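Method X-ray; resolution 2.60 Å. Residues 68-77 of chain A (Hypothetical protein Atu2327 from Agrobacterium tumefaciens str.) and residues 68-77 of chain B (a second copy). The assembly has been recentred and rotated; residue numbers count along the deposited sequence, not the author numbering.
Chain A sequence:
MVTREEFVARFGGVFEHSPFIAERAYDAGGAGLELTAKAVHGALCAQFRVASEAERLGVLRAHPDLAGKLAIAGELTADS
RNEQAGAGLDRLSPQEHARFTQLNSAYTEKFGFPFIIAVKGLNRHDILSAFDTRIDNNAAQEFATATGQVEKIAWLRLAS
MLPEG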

# COMPACT_ATOMS: atom_id res chain seq x y z
N GLY A 68 -6.59 2.58 3.04
CA GLY A 68 -5.71 1.66 2.35
C GLY A 68 -4.51 1.28 3.19
O GLY A 68 -4.03 0.13 3.11
N LYS A 69 -3.97 2.21 3.99
CA LYS A 69 -2.83 1.85 4.81
C LYS A 69 -3.31 0.92 5.94
O LYS A 69 -2.63 -0.06 6.27
CB LYS A 69 -2.10 3.06 5.37
CG LYS A 69 -1.47 3.96 4.33
CD LYS A 69 -0.70 5.17 4.97
CE LYS A 69 0.30 5.77 3.94
NZ LYS A 69 1.01 6.99 4.48
N LEU A 70 -4.46 1.25 6.52
CA LEU A 70 -4.99 0.46 7.63
C LEU A 70 -5.29 -0.97 7.20
O LEU A 70 -5.01 -1.94 7.93
CB LEU A 70 -6.23 1.14 8.23
CG LEU A 70 -5.89 2.49 8.90
CD1 LEU A 70 -7.14 3.19 9.31
CD2 LEU A 70 -5.06 2.28 10.14
N ALA A 71 -5.82 -1.12 5.99
CA ALA A 71 -6.09 -2.44 5.46
C ALA A 71 -4.82 -3.25 5.21
O ALA A 71 -4.77 -4.44 5.48
CB ALA A 71 -6.92 -2.34 4.21
N ILE A 72 -3.78 -2.61 4.71
CA ILE A 72 -2.52 -3.34 4.61
C ILE A 72 -1.99 -3.77 5.99
O ILE A 72 -1.53 -4.91 6.13
CB ILE A 72 -1.49 -2.59 3.75
CG1 ILE A 72 -1.81 -2.82 2.27
CG2 ILE A 72 -0.11 -3.13 4.03
CD1 ILE A 72 -1.76 -1.57 1.39
N ALA A 73 -2.10 -2.90 6.99
CA ALA A 73 -1.77 -3.28 8.36
C ALA A 73 -2.63 -4.48 8.87
O ALA A 73 -2.08 -5.46 9.41
CB ALA A 73 -1.88 -2.08 9.28
N GLY A 74 -3.94 -4.43 8.68
CA GLY A 74 -4.81 -5.58 8.97
C GLY A 74 -4.41 -6.92 8.38
O GLY A 74 -4.82 -7.96 8.89
N GLU A 75 -3.62 -6.92 7.30
CA GLU A 75 -3.07 -8.16 6.74
C GLU A 75 -1.94 -8.73 7.53
O GLU A 75 -1.64 -9.90 7.37
CB GLU A 75 -2.46 -7.96 5.37
CG GLU A 75 -3.39 -7.70 4.26
CD GLU A 75 -2.61 -7.46 3.00
OE1 GLU A 75 -1.81 -8.39 2.62
OE2 GLU A 75 -2.79 -6.35 2.43
N LEU A 76 -1.26 -7.90 8.32
CA LEU A 76 -0.07 -8.38 8.99
C LEU A 76 -0.23 -8.53 10.50
O LEU A 76 0.27 -9.49 11.08
CB LEU A 76 1.15 -7.50 8.66
CG LEU A 76 1.36 -6.73 7.32
CD1 LEU A 76 2.84 -6.33 7.11
CD2 LEU A 76 0.90 -7.43 6.02
N THR A 77 -0.97 -7.60 11.13
CA THR A 77 -1.07 -7.46 12.61
C THR A 77 -1.80 -8.62 13.32
O THR A 77 -1.25 -9.70 13.52
CB THR A 77 -1.70 -6.08 12.99
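Chain B, residues 68-77: GKLAIAGELT

Chain B meets chain A as its exact two-fold mate, so every contact described in one direction occurs again with the chains exchanged. The segment of chain B from G68(B) to A73(B) is helical, continuing a helix that begins earlier in the chain, with phi/psi values close to -63/-40. Its axis passes 8.9 Å from that of the chain A helix, and the N-to-C directions make an angle of 106° (signed crossing angle -106°). The helices therefore cross steeply and share a short patch rather than a long seam, burying 557 Å² counted over both sides.

The backbones come nearest where the side chains are small. The CA atoms of A73(A) and A73(B) come within 5.4 Å across the axis, their CA-to-CB bonds pointing sideways, and K69(A) pairs with I72(B) at 6.4 Å between CA atoms, as I72(A) does with K69(B). The first rule of the contact is that the smallest CA separation falls at an alanine, and the methyl of that residue forms part of the surface against which L76 of the partner packs. The CA-to-CB bond of L76(B) points toward chain A. Its CD1 lies 3.6 Å from CB of A73(A), 3.9 Å from CD2 of L70(A) and 4.0 Å from the carbonyl O of K69(A). One methyl is thus the bump, and the hollow is built from an alanine methyl, a leucine branch and a stretch of helix backbone. L70(A) contributes although its CA-to-CB bond points away, because the end of its side chain comes back nearer to chain B. The chi1 of L76(B), at -30°, lies between the usual wells, while chi2 is t at -161°. L76(A) fills the equivalent hollow on chain B.

The A73 pair lies between the two leucine sockets; about 4 Å further along the two-fold, the isoleucines meet across it. CG2 of I72(A) lies 3.9 Å from CG2 of I72(B), like against like, as symmetry permits for a residue close to the axis. Each of these methyls also rests on the partner helix: CG2 of I72(B) is 3.8 Å from O of K69(A) and 4.0 Å from its CB. Here the base of the lysine, rather than its charge, supplies packing surface.

The other end of that lysine does different work. The CA-to-CB bond of K69(A) points sideways, but an extended chain, m at chi1 and t from chi2 through chi4, carries the amine over to E75(B). NZ of K69(A) donates a hydrogen bond to OE1 of E75(B) at 2.7 Å, within a salt bridge; NZ of K69(B) reaches OE1 of E75(A) at the same 2.7 Å. The paired charges are buried, and each lysine NZ and glutamate OE2 is also hydrogen-bonded elsewhere in the structure.

G68(B), A71(B), G74(B) and T77(B) add no buried area. The working pattern is thus compact: alanine at the closest CA pair, isoleucine on the axis, leucine into the socket, and a long lysine reaching across to a glutamate.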

# COMPACT_ATOMS: atom_id res chain seq x y z
N GLY B 68 6.88 -3.47 0.03
CA GLY B 68 5.94 -2.37 0.10
C GLY B 68 4.91 -2.55 1.20
O GLY B 68 4.49 -1.57 1.82
N LYS B 69 4.48 -3.79 1.46
CA LYS B 69 3.52 -3.98 2.53
C LYS B 69 4.22 -3.78 3.88
O LYS B 69 3.66 -3.15 4.79
CB LYS B 69 2.83 -5.34 2.47
CG LYS B 69 1.98 -5.58 1.24
CD LYS B 69 1.28 -6.98 1.26
CE LYS B 69 0.09 -6.99 0.26
NZ LYS B 69 -0.58 -8.34 0.17
N LEU B 70 5.43 -4.30 3.99
CA LEU B 70 6.19 -4.20 5.24
C LEU B 70 6.48 -2.74 5.59
O LEU B 70 6.37 -2.33 6.76
CB LEU B 70 7.47 -5.03 5.16
CG LEU B 70 7.18 -6.54 5.07
CD1 LEU B 70 8.45 -7.29 4.82
CD2 LEU B 70 6.58 -7.07 6.34
N ALA B 71 6.80 -1.95 4.58
CA ALA B 71 7.04 -0.54 4.79
C ALA B 71 5.79 0.22 5.23
O ALA B 71 5.84 1.08 6.10
CB ALA B 71 7.64 0.08 3.56
N ILE B 72 4.65 -0.11 4.66
CA ILE B 72 3.43 0.50 5.17
C ILE B 72 3.16 0.11 6.64
O ILE B 72 2.79 0.97 7.44
CB ILE B 72 2.23 0.27 4.24
CG1 ILE B 72 2.30 1.27 3.08
CG2 ILE B 72 0.95 0.51 4.99
CD1 ILE B 72 2.05 0.67 1.69
N ALA B 73 3.40 -1.16 6.99
CA ALA B 73 3.32 -1.58 8.38
C ALA B 73 4.31 -0.79 9.30
O ALA B 73 3.92 -0.28 10.35
CB ALA B 73 3.53 -3.08 8.49
N GLY B 74 5.57 -0.68 8.89
CA GLY B 74 6.53 0.19 9.59
C GLY B 74 6.11 1.62 9.88
O GLY B 74 6.65 2.24 10.79
N GLU B 75 5.15 2.15 9.12
CA GLU B 75 4.57 3.47 9.41
C GLU B 75 3.61 3.47 10.56
O GLU B 75 3.35 4.53 11.10
CB GLU B 75 3.73 4.00 8.27
CG GLU B 75 4.44 4.41 7.05
CD GLU B 75 3.44 4.85 6.01
OE1 GLU B 75 2.64 5.79 6.32
OE2 GLU B 75 3.47 4.21 4.92
N LEU B 76 3.04 2.33 10.89
CA LEU B 76 2.00 2.31 11.91
C LEU B 76 2.43 1.64 13.21
O LEU B 76 2.08 2.12 14.28
CB LEU B 76 0.71 1.68 11.37
CG LEU B 76 0.23 1.73 9.88
CD1 LEU B 76 -1.28 1.43 9.74
CD2 LEU B 76 0.51 3.04 9.10
N THR B 77 3.22 0.56 13.11
CA THR B 77 3.56 -0.34 14.25
C THR B 77 4.46 0.30 15.33
O THR B 77 4.00 1.08 16.16
CB THR B 77 4.18 -1.68 13.72